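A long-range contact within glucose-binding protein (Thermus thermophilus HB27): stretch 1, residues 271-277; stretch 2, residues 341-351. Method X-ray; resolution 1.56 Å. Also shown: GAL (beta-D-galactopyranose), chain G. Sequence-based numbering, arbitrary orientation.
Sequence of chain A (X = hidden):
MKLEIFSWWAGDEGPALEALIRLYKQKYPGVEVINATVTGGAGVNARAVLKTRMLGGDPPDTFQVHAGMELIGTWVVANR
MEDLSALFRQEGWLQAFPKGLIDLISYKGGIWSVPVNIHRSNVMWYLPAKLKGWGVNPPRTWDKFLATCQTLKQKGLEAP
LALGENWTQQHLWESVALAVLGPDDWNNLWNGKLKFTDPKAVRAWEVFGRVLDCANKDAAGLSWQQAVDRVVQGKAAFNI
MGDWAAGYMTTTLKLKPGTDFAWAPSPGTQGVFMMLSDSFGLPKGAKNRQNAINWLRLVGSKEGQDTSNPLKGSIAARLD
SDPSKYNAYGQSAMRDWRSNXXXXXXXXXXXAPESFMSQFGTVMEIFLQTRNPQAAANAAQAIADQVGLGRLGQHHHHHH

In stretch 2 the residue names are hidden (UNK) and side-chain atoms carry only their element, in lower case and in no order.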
# COMPACT_ATOMS: atom_id res chain seq x y z
N GLY A 271 14.23 9.46 -4.73
CA GLY A 271 14.68 9.96 -3.45
C GLY A 271 13.60 10.08 -2.39
O GLY A 271 13.88 10.46 -1.25
N VAL A 272 12.36 9.76 -2.77
CA VAL A 272 11.23 9.82 -1.86
C VAL A 272 10.59 8.44 -1.84
O VAL A 272 10.40 7.82 -2.89
CB VAL A 272 10.17 10.86 -2.28
CG1 VAL A 272 9.04 10.94 -1.23
CG2 VAL A 272 10.81 12.22 -2.48
N PHE A 273 10.29 7.96 -0.63
CA PHE A 273 9.75 6.62 -0.41
C PHE A 273 8.36 6.88 0.16
O PHE A 273 8.21 7.38 1.27
CB PHE A 273 10.67 5.88 0.57
CG PHE A 273 10.36 4.42 0.79
CD1 PHE A 273 11.33 3.46 0.55
CD2 PHE A 273 9.15 4.00 1.34
CE1 PHE A 273 11.11 2.10 0.81
CE2 PHE A 273 8.92 2.63 1.60
CZ PHE A 273 9.90 1.69 1.34
N MET A 274 7.34 6.59 -0.64
CA MET A 274 5.96 6.73 -0.18
C MET A 274 5.56 5.41 0.46
O MET A 274 5.39 4.40 -0.23
CB MET A 274 5.00 7.08 -1.33
CG MET A 274 3.58 7.21 -0.84
SD MET A 274 2.41 7.68 -2.16
CE MET A 274 2.65 9.41 -2.23
N MET A 275 5.45 5.42 1.79
CA MET A 275 5.30 4.18 2.53
C MET A 275 3.86 3.90 2.93
O MET A 275 2.99 4.79 2.91
CB MET A 275 6.17 4.20 3.81
CG MET A 275 5.79 5.24 4.82
SD MET A 275 4.38 4.85 5.91
CE MET A 275 5.04 3.48 6.90
N LEU A 276 3.64 2.64 3.28
CA LEU A 276 2.46 2.18 4.00
C LEU A 276 2.92 1.01 4.86
O LEU A 276 4.01 0.46 4.62
CB LEU A 276 1.35 1.73 3.02
CG LEU A 276 1.78 0.64 2.04
CD1 LEU A 276 0.87 -0.58 2.11
CD2 LEU A 276 1.97 1.16 0.60
N SER A 277 2.10 0.60 5.81
CA SER A 277 2.46 -0.51 6.68
C SER A 277 1.24 -1.29 7.08
O SER A 277 0.28 -0.73 7.58
CB SER A 277 3.20 0.01 7.93
OG SER A 277 3.47 -1.06 8.81
N UNK A 341 13.76 10.42 1.78
CA UNK A 341 12.72 11.16 2.45
C UNK A 341 11.46 10.30 2.45
O UNK A 341 11.11 9.76 1.40
n UNK A 341 8.64 16.39 3.82
c UNK A 341 11.38 13.97 3.36
n UNK A 341 10.54 16.63 2.57
c UNK A 341 11.21 13.21 2.07
n UNK A 341 10.16 14.66 3.76
c UNK A 341 9.79 15.89 3.37
c UNK A 341 12.45 12.45 1.68
N UNK A 342 10.81 10.17 3.60
CA UNK A 342 9.63 9.32 3.75
C UNK A 342 8.37 10.17 3.77
O UNK A 342 8.28 11.17 4.49
c UNK A 342 8.50 7.53 5.14
c UNK A 342 11.00 7.70 5.17
c UNK A 342 9.69 8.48 5.05
c UNK A 342 11.34 6.89 3.99
N UNK A 343 7.38 9.78 2.96
CA UNK A 343 6.02 10.32 3.09
C UNK A 343 5.06 9.13 3.10
O UNK A 343 5.48 8.00 2.84
c UNK A 343 6.63 12.46 1.82
c UNK A 343 5.64 11.28 1.92
c UNK A 343 5.57 10.54 0.59
N UNK A 344 3.80 9.42 3.38
CA UNK A 344 2.80 8.36 3.53
C UNK A 344 1.87 8.27 2.32
O UNK A 344 1.60 9.27 1.65
N UNK A 345 1.39 7.05 2.09
CA UNK A 345 0.34 6.78 1.11
C UNK A 345 -1.04 7.24 1.53
O UNK A 345 -1.43 7.09 2.69
o UNK A 345 -0.76 4.92 -0.06
c UNK A 345 0.30 5.27 0.83
N UNK A 346 -1.80 7.76 0.56
CA UNK A 346 -3.24 7.99 0.70
C UNK A 346 -4.04 6.70 0.52
O UNK A 346 -4.91 6.35 1.33
c UNK A 346 -5.47 10.04 -1.81
c UNK A 346 -5.97 9.53 0.59
c UNK A 346 -5.22 9.08 -0.65
c UNK A 346 -3.72 8.99 -0.37
N UNK A 347 -3.79 6.01 -0.59
CA UNK A 347 -4.63 4.89 -0.96
C UNK A 347 -4.48 3.74 0.04
O UNK A 347 -5.40 2.94 0.25
c UNK A 347 -4.32 4.46 -2.41
c UNK A 347 -4.59 5.65 -3.34
c UNK A 347 -5.13 3.25 -2.81
N UNK A 348 -3.33 3.72 0.71
CA UNK A 348 -3.00 2.63 1.63
C UNK A 348 -2.89 3.13 3.09
O UNK A 348 -2.13 2.56 3.88
c UNK A 348 -2.75 0.20 -1.93
c UNK A 348 -1.95 1.42 -0.29
c UNK A 348 -1.78 1.89 1.13
n UNK A 348 -2.73 0.33 -0.61
c UNK A 348 -1.52 1.95 -1.45
n UNK A 348 -2.03 1.17 -2.47
N UNK A 349 -3.66 4.16 3.42
CA UNK A 349 -4.09 4.41 4.79
C UNK A 349 -3.22 5.23 5.72
O UNK A 349 -3.60 5.43 6.88
N UNK A 350 -2.08 5.70 5.25
CA UNK A 350 -1.17 6.40 6.16
C UNK A 350 -1.64 7.81 6.51
O UNK A 350 -1.62 8.18 7.71
c UNK A 350 0.22 6.42 5.60
N UNK A 351 -2.09 8.57 5.50
CA UNK A 351 -2.21 10.04 5.64
C UNK A 351 -3.62 10.60 5.82
O UNK A 351 -3.78 11.73 6.32
c UNK A 351 -1.52 10.78 4.47
c UNK A 351 -0.03 10.47 4.46
c UNK A 351 -2.12 10.41 3.13
C1 GAL G . -2.39 -2.86 0.27
C2 GAL G . -1.84 -3.76 1.38
C3 GAL G . -0.86 -4.80 0.84
C4 GAL G . -1.47 -5.57 -0.33
C5 GAL G . -2.08 -4.55 -1.33
C6 GAL G . -2.75 -5.19 -2.56
O1 GAL G . -3.33 -1.96 0.77
O2 GAL G . -1.23 -2.94 2.40
O3 GAL G . -0.50 -5.71 1.87
O4 GAL G . -2.43 -6.45 0.20
O5 GAL G . -3.01 -3.70 -0.70
O6 GAL G . -3.96 -5.80 -2.20
O HOH W 1 -0.10 2.60 6.04

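Position 341 carries three carbons in a row, a nitrogen, and a carbon bearing two more nitrogens, with its first carbon beside V272: a guanidinium, so R341. Its backbone does the pairing, N donating to G271 O at 3.0 Å and O accepting from F273 N at 2.8 Å. The charged end leads away to partners elsewhere in the structure.

Position 342 has four carbons, forked at the first, one arm two carbons long, lying against F273 and M275; this is I342. CD1 reaches F273 CB at 3.6 Å and CG2 lies 3.6 Å from M275 CG, so a single branched side chain touches two neighbours on its face.

Position 343 has one carbon carrying two more, packed against V272 and M274 on the other face: the beta-branched V343. Its CG2 lies 3.9 Å from V272 CG1 and 4.0 Å from M274 CB. Its N donates to F273 O at 3.1 Å and its O accepts from M275 N at 2.8 Å.

Position 344 has no side-chain atoms: G344. A CB here would meet a carbon of the side chain at position 351, at 2.8 Å, so the bare backbone makes room within its own stretch.

Position 345 shows one carbon then one oxygen, the carbon near M274 and L276: S345. Its N donates to M275 O at 2.9 Å, the last rung of the ladder, and its OG accepts from the backbone N of position 348 at 2.9 Å.

Position 346 has four carbons forked at the second, L346, pointing away from stretch 1. Position 347, one carbon carrying two, is V347, out of reach.

Position 348 bears one carbon, set against L276, and a five-membered ring of three carbons and two nitrogens: H348. Its CB packs 3.7 Å from L276 CB, and ND1 hydrogen-bonds GAL O1 at 2.7 Å.

Position 349 is bare, G349; its positive phi favours glycine at the close of the type I turn begun by L346. Position 350 has one carbon, near M275: A350, whose CB lies 4.5 Å from M275 SD. Position 351 again has one carbon carrying two, V351; its CG1 fills the space where a CB on G344 would have to go.

The contact is a parallel pairing in which five backbone hydrogen bonds set the register and alternation sorts the side chains: V272, M274 and V343 pack on one face, F273, M275 and I342 on the other. Beyond the strand, S345 O accepts from A350 N at 3.0 Å, closing a loop that contains H348, which meets both L276 and the sugar. A water completes the link, accepting from S277 N and donating to H348 O, each at 3.0 Å.

Stretch 2, residues 341-351: RIVGSLVHGAV
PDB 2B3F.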